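PDB 5BZ1: suppressor protein MPT5 from Saccharomyces cerevisiae, which binds a UGUA-containing element in the 3'-UTR of target mRNAs through its Pumilio repeat domain and represses messages such as that of HO. Local coordinates for residues A[76-79]-A[80-84]; A[226-229]-A[230-233]. One frame throughout, in Å; residues are numbered along the deposited sequence.

Contact 1 (A[76-79]-A[80-84])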
ATOM      1  N   GLU A  76      34.102   4.873   1.538  1.00 35.07           N
ATOM      2  CA  GLU A  76      34.507   5.803   2.588  1.00 39.21           C
ATOM      3  C   GLU A  76      33.856   7.171   2.401  1.00 35.90           C
ATOM      4  O   GLU A  76      33.310   7.737   3.349  1.00 31.13           O
ATOM      5  CB  GLU A  76      36.029   5.959   2.621  1.00 45.41           C
ATOM      6  CG  GLU A  76      36.719   5.130   3.690  1.00 61.66           C
ATOM      7  CD  GLU A  76      38.135   5.603   3.971  1.00 80.75           C
ATOM      8  OE1 GLU A  76      38.780   6.147   3.047  1.00 85.20           O
ATOM      9  OE2 GLU A  76      38.599   5.434   5.119  1.00 85.38           O
ATOM     10  N   GLN A  77      33.921   7.695   1.179  1.00 33.10           N
ATOM     11  CA  GLN A  77      33.342   8.999   0.866  1.00 30.49           C
ATOM     12  C   GLN A  77      31.828   9.038   1.082  1.00 32.76           C
ATOM     13  O   GLN A  77      31.296  10.023   1.592  1.00 30.50           O
ATOM     14  CB  GLN A  77      33.691   9.422  -0.568  1.00 30.66           C
ATOM     15  CG  GLN A  77      35.130   9.921  -0.753  1.00 31.98           C
ATOM     16  CD  GLN A  77      35.524  10.052  -2.218  1.00 38.47           C
ATOM     17  OE1 GLN A  77      34.944   9.403  -3.090  1.00 38.60           O
ATOM     18  NE2 GLN A  77      36.515  10.895  -2.493  1.00 36.14           N
ATOM     19  N   LYS A  78      31.131   7.971   0.697  1.00 33.40           N
ATOM     20  CA  LYS A  78      29.677   7.941   0.848  1.00 31.94           C
ATOM     21  C   LYS A  78      29.254   7.797   2.314  1.00 30.57           C
ATOM     22  O   LYS A  78      28.255   8.380   2.742  1.00 28.75           O
ATOM     23  CB  LYS A  78      29.045   6.842  -0.016  1.00 29.71           C
ATOM     24  CG  LYS A  78      27.522   6.778   0.094  1.00 31.83           C
ATOM     25  CD  LYS A  78      26.910   5.887  -0.979  1.00 38.65           C
ATOM     26  CE  LYS A  78      27.044   6.519  -2.352  1.00 34.09           C
ATOM     27  NZ  LYS A  78      26.912   5.508  -3.435  1.00 36.80           N
ATOM     28  N   THR A  79      30.027   7.032   3.080  1.00 30.67           N
ATOM     29  CA  THR A  79      29.771   6.875   4.509  1.00 35.06           C
ATOM     30  C   THR A  79      29.920   8.213   5.242  1.00 34.44           C
ATOM     31  O   THR A  79      29.106   8.552   6.108  1.00 30.59           O
ATOM     32  CB  THR A  79      30.697   5.812   5.129  1.00 37.55           C
ATOM     33  OG1 THR A  79      30.439   4.541   4.518  1.00 38.29           O
ATOM     34  CG2 THR A  79      30.462   5.697   6.625  1.00 36.96           C
ATOM     35  N   LEU A  80      30.949   8.976   4.886  1.00 31.13           N
ATOM     36  CA  LEU A  80      31.161  10.286   5.492  1.00 33.12           C
ATOM     37  C   LEU A  80      30.036  11.255   5.127  1.00 31.23           C
ATOM     38  O   LEU A  80      29.572  12.016   5.978  1.00 31.90           O
ATOM     39  CB  LEU A  80      32.527  10.856   5.098  1.00 29.16           C
ATOM     40  CG  LEU A  80      32.870  12.239   5.651  1.00 36.77           C
ATOM     41  CD1 LEU A  80      32.670  12.275   7.158  1.00 38.35           C
ATOM     42  CD2 LEU A  80      34.298  12.640   5.293  1.00 33.37           C
ATOM     43  N   LEU A  81      29.601  11.221   3.866  1.00 31.37           N
ATOM     44  CA  LEU A  81      28.466  12.029   3.414  1.00 31.88           C
ATOM     45  C   LEU A  81      27.212  11.729   4.237  1.00 30.33           C
ATOM     46  O   LEU A  81      26.521  12.643   4.694  1.00 27.02           O
ATOM     47  CB  LEU A  81      28.188  11.783   1.925  1.00 33.58           C
ATOM     48  CG  LEU A  81      26.814  12.200   1.382  1.00 40.78           C
ATOM     49  CD1 LEU A  81      26.610  13.699   1.479  1.00 40.05           C
ATOM     50  CD2 LEU A  81      26.615  11.742  -0.054  1.00 36.82           C
ATOM     51  N   ILE A  82      26.925  10.444   4.417  1.00 26.98           N
ATOM     52  CA  ILE A  82      25.744  10.024   5.160  1.00 25.68           C
ATOM     53  C   ILE A  82      25.890  10.351   6.649  1.00 28.90           C
ATOM     54  O   ILE A  82      24.925  10.755   7.298  1.00 27.17           O
ATOM     55  CB  ILE A  82      25.455   8.524   4.942  1.00 30.23           C
ATOM     56  CG1 ILE A  82      25.036   8.279   3.490  1.00 27.57           C
ATOM     57  CG2 ILE A  82      24.369   8.030   5.888  1.00 28.12           C
ATOM     58  CD1 ILE A  82      24.816   6.813   3.141  1.00 28.97           C
ATOM     59  N   GLN A  83      27.102  10.189   7.179  1.00 30.18           N
ATOM     60  CA  GLN A  83      27.394  10.565   8.561  1.00 37.37           C
ATOM     61  C   GLN A  83      27.101  12.042   8.811  1.00 39.23           C
ATOM     62  O   GLN A  83      26.686  12.424   9.902  1.00 37.40           O
ATOM     63  CB  GLN A  83      28.858  10.264   8.907  1.00 35.73           C
ATOM     64  CG  GLN A  83      29.083   8.923   9.600  1.00 40.49           C
ATOM     65  CD  GLN A  83      30.540   8.483   9.568  1.00 55.71           C
ATOM     66  OE1 GLN A  83      31.377   9.108   8.913  1.00 63.56           O
ATOM     67  NE2 GLN A  83      30.848   7.403  10.276  1.00 52.11           N
ATOM     68  N   THR A  84      27.319  12.864   7.789  1.00 36.16           N
ATOM     69  CA  THR A  84      27.142  14.306   7.912  1.00 35.66           C
ATOM     70  C   THR A  84      25.664  14.709   7.964  1.00 33.57           C
ATOM     71  O   THR A  84      25.288  15.613   8.710  1.00 34.99           O
ATOM     72  CB  THR A  84      27.838  15.057   6.756  1.00 35.71           C
ATOM     73  OG1 THR A  84      29.206  14.641   6.667  1.00 34.80           O
ATOM     74  CG2 THR A  84      27.783  16.562   6.975  1.00 35.49           C
TER
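Thr79 and Gln83, one helical turn apart, carry the outer side of this contact. The carbonyl O of Thr79 receives the backbone N of Gln83 at 2.8 Å, the shortest of four successive i to i+4 bonds between residues 76 and 83. The glutamine chain then runs out, extended, past the same carbonyl: its CB lies 3.3 Å from Thr79 O, and the amide NE2 ends 4.0 Å from the methyl CG2 of Thr79. Van der Waals contact, with no polar bond, joins the two side chains. Thr79 sets this up through its first torsion (chi1 -62°), which turns CG2 toward its own carbonyl, on the Gln83 side, and swings OG1 back beside the backbone N. There the hydroxyl hydrogen-bonds to Ala75 O, one turn earlier, and to Gln114 NE2.

Leu80 extends the helix by giving its N to Glu76 O at 3.1 Å, and its CB rests against that same oxygen. Its own carbonyl O is taken by the hydroxyl OG1 of Thr84 at 2.7 Å, with only a weak backbone bond from Thr84 N beside it.

On the buried side, Lys78 and Ile82 meet through carbon atoms. Lys78 CG loosely touches the tip of Ile82, CD1, at 4.1 Å, while Ile82 CG1 packs on Lys78 O at 3.3 Å. Beyond CG the lysine bends at chi3 (-69°), and its ammonium NZ donates hydrogen bonds to the carbonyl oxygens of Cys70 and Thr108.

All of this lies on helix 75-85, which runs from the end of Pumilio repeat 2 into the start of repeat 3. Ile82 and Gln83 touch Leu117 of helix 112-121, Leu80 leans on Tyr46 of helix 38-49, and Leu81 reaches Phe53 of helix 53-57, so the helix is packed between its neighbours in the repeat stack.

Contact 2 (A[226-229]-A[230-233])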
ATOM      1  N   LYS A 226      -3.290 -14.066   1.910  1.00 33.98           N
ATOM      2  CA  LYS A 226      -3.779 -15.392   2.288  1.00 39.06           C
ATOM      3  C   LYS A 226      -3.389 -15.819   3.703  1.00 37.24           C
ATOM      4  O   LYS A 226      -4.155 -16.500   4.384  1.00 30.20           O
ATOM      5  CB  LYS A 226      -3.303 -16.433   1.274  1.00 47.96           C
ATOM      6  CG  LYS A 226      -3.731 -16.139  -0.157  1.00 60.07           C
ATOM      7  CD  LYS A 226      -3.131 -17.134  -1.141  1.00 71.95           C
ATOM      8  CE  LYS A 226      -3.629 -16.870  -2.559  1.00 78.32           C
ATOM      9  NZ  LYS A 226      -3.327 -18.003  -3.486  1.00 86.44           N
ATOM     10  N   GLU A 227      -2.202 -15.412   4.145  1.00 25.89           N
ATOM     11  CA  GLU A 227      -1.714 -15.779   5.469  1.00 34.48           C
ATOM     12  C   GLU A 227      -2.544 -15.157   6.597  1.00 34.94           C
ATOM     13  O   GLU A 227      -2.376 -15.514   7.763  1.00 38.58           O
ATOM     14  CB  GLU A 227      -0.238 -15.392   5.626  1.00 34.38           C
ATOM     15  CG  GLU A 227       0.720 -16.121   4.682  1.00 45.50           C
ATOM     16  CD  GLU A 227       0.724 -15.551   3.271  1.00 60.86           C
ATOM     17  OE1 GLU A 227      -0.015 -14.578   3.006  1.00 58.76           O
ATOM     18  OE2 GLU A 227       1.472 -16.082   2.424  1.00 73.56           O
ATOM     19  N   LEU A 228      -3.438 -14.232   6.245  1.00 31.72           N
ATOM     20  CA  LEU A 228      -4.300 -13.573   7.225  1.00 35.13           C
ATOM     21  C   LEU A 228      -5.671 -14.246   7.335  1.00 34.47           C
ATOM     22  O   LEU A 228      -6.434 -13.956   8.262  1.00 30.67           O
ATOM     23  CB  LEU A 228      -4.492 -12.096   6.875  1.00 33.79           C
ATOM     24  CG  LEU A 228      -3.255 -11.203   6.785  1.00 35.64           C
ATOM     25  CD1 LEU A 228      -3.651  -9.744   6.619  1.00 31.87           C
ATOM     26  CD2 LEU A 228      -2.380 -11.378   8.008  1.00 38.24           C
ATOM     27  N   ASP A 229      -5.971 -15.138   6.393  1.00 27.61           N
ATOM     28  CA  ASP A 229      -7.278 -15.792   6.306  1.00 29.65           C
ATOM     29  C   ASP A 229      -7.779 -16.366   7.637  1.00 37.55           C
ATOM     30  O   ASP A 229      -8.961 -16.250   7.963  1.00 43.91           O
ATOM     31  CB  ASP A 229      -7.247 -16.909   5.254  1.00 34.83           C
ATOM     32  CG  ASP A 229      -7.173 -16.377   3.830  1.00 43.47           C
ATOM     33  OD1 ASP A 229      -6.990 -15.154   3.654  1.00 44.13           O
ATOM     34  OD2 ASP A 229      -7.285 -17.188   2.885  1.00 46.22           O
ATOM     35  N   PHE A 230      -6.872 -16.964   8.406  1.00 35.49           N
ATOM     36  CA  PHE A 230      -7.245 -17.703   9.617  1.00 42.40           C
ATOM     37  C   PHE A 230      -7.919 -16.854  10.703  1.00 39.91           C
ATOM     38  O   PHE A 230      -8.599 -17.396  11.574  1.00 39.72           O
ATOM     39  CB  PHE A 230      -6.037 -18.461  10.192  1.00 37.54           C
ATOM     40  CG  PHE A 230      -5.060 -17.587  10.929  1.00 36.20           C
ATOM     41  CD1 PHE A 230      -5.068 -17.537  12.318  1.00 36.77           C
ATOM     42  CD2 PHE A 230      -4.131 -16.817  10.238  1.00 34.15           C
ATOM     43  CE1 PHE A 230      -4.171 -16.735  13.006  1.00 39.08           C
ATOM     44  CE2 PHE A 230      -3.230 -16.012  10.918  1.00 32.94           C
ATOM     45  CZ  PHE A 230      -3.252 -15.970  12.304  1.00 38.94           C
ATOM     46  N   TYR A 231      -7.739 -15.536  10.648  1.00 38.63           N
ATOM     47  CA  TYR A 231      -8.365 -14.647  11.627  1.00 46.08           C
ATOM     48  C   TYR A 231      -9.162 -13.500  10.999  1.00 43.00           C
ATOM     49  O   TYR A 231     -10.187 -13.091  11.541  1.00 41.24           O
ATOM     50  CB  TYR A 231      -7.323 -14.079  12.597  1.00 48.90           C
ATOM     51  CG  TYR A 231      -6.531 -12.923  12.036  1.00 51.29           C
ATOM     52  CD1 TYR A 231      -6.860 -11.610  12.352  1.00 53.78           C
ATOM     53  CD2 TYR A 231      -5.455 -13.144  11.194  1.00 52.74           C
ATOM     54  CE1 TYR A 231      -6.140 -10.556  11.839  1.00 51.85           C
ATOM     55  CE2 TYR A 231      -4.731 -12.101  10.681  1.00 55.27           C
ATOM     56  CZ  TYR A 231      -5.076 -10.812  11.003  1.00 55.69           C
ATOM     57  OH  TYR A 231      -4.341  -9.784  10.479  1.00 57.93           O
ATOM     58  N   LEU A 232      -8.687 -12.982   9.867  1.00 39.03           N
ATOM     59  CA  LEU A 232      -9.244 -11.755   9.294  1.00 37.46           C
ATOM     60  C   LEU A 232     -10.712 -11.872   8.875  1.00 34.17           C
ATOM     61  O   LEU A 232     -11.490 -10.942   9.082  1.00 36.38           O
ATOM     62  CB  LEU A 232      -8.394 -11.261   8.118  1.00 35.42           C
ATOM     63  CG  LEU A 232      -8.762  -9.868   7.600  1.00 38.16           C
ATOM     64  CD1 LEU A 232      -8.641  -8.834   8.712  1.00 36.32           C
ATOM     65  CD2 LEU A 232      -7.900  -9.473   6.416  1.00 34.32           C
ATOM     66  N   LEU A 233     -11.080 -13.007   8.287  1.00 34.92           N
ATOM     67  CA  LEU A 233     -12.455 -13.236   7.843  1.00 41.04           C
ATOM     68  C   LEU A 233     -13.450 -13.126   8.999  1.00 34.29           C
ATOM     69  O   LEU A 233     -14.353 -12.289   8.974  1.00 35.30           O
ATOM     70  CB  LEU A 233     -12.579 -14.604   7.172  1.00 47.02           C
ATOM     71  CG  LEU A 233     -11.875 -14.775   5.827  1.00 52.60           C
ATOM     72  CD1 LEU A 233     -11.711 -16.248   5.492  1.00 55.21           C
ATOM     73  CD2 LEU A 233     -12.654 -14.070   4.734  1.00 53.65           C
TER
HETATM   74  O   HOH W   1      -4.498 -17.943   6.888  1.00 35.77           O
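Leu228 and Tyr231 form the tight side of this helix start. Their side chains run alongside each other, with Leu228 CD2 at the edge of the phenol ring, in its plane and 3.6 Å from CE2. A chi1 of 80° places the ring between the backbone N and carbonyl of Tyr231, where Tyr231 CD2 comes within 3.2 Å of Leu228 O. That oxygen is gripped twice: Leu232 N approaches nearly along the C=O axis at 2.9 Å, whereas Tyr231 N bonds from above the carbonyl plane at 3.1 Å. Leu228 CB also packs on Leu232 CB at 4.2 Å.

The looser side belongs to Phe230, an exposed residue. Glu227 O sits at its ring edge, 3.3 Å from CD2, and a water bridges Lys226 O and Phe230 N, binding a backbone N at the first turn of the helix.

The stretch leads from the loop after helix 215-223 into helix 229-240. Leu228 packs on Ile195 and Phe196 of helix 192-204, and Tyr231 OH bonds to Ser199 there. On helix 253-273, Asp229 forms a salt bridge with Lys263 and Leu233 touches Phe260, while Phe230 reaches Val290 of helix 288-307.

Both contacts belong to the same Pumilio homology domain, a curved stack of helical repeats, but they never meet: their centres are 44 Å apart and their nearest atoms about 33 Å. Contact 1 ends repeat 2 and just enters repeat 3, while contact 2 lies in repeat 6, nearer the middle of the chain. The bound RNA is about 14 Å from the nearest atom of contact 1 and about 15 Å from that of contact 2, so neither touches it. Both are local, within one continuous piece of chain: 76-84 inside a running helix, 226-233 where a loop becomes one; side chains of each also touch neighbouring helices.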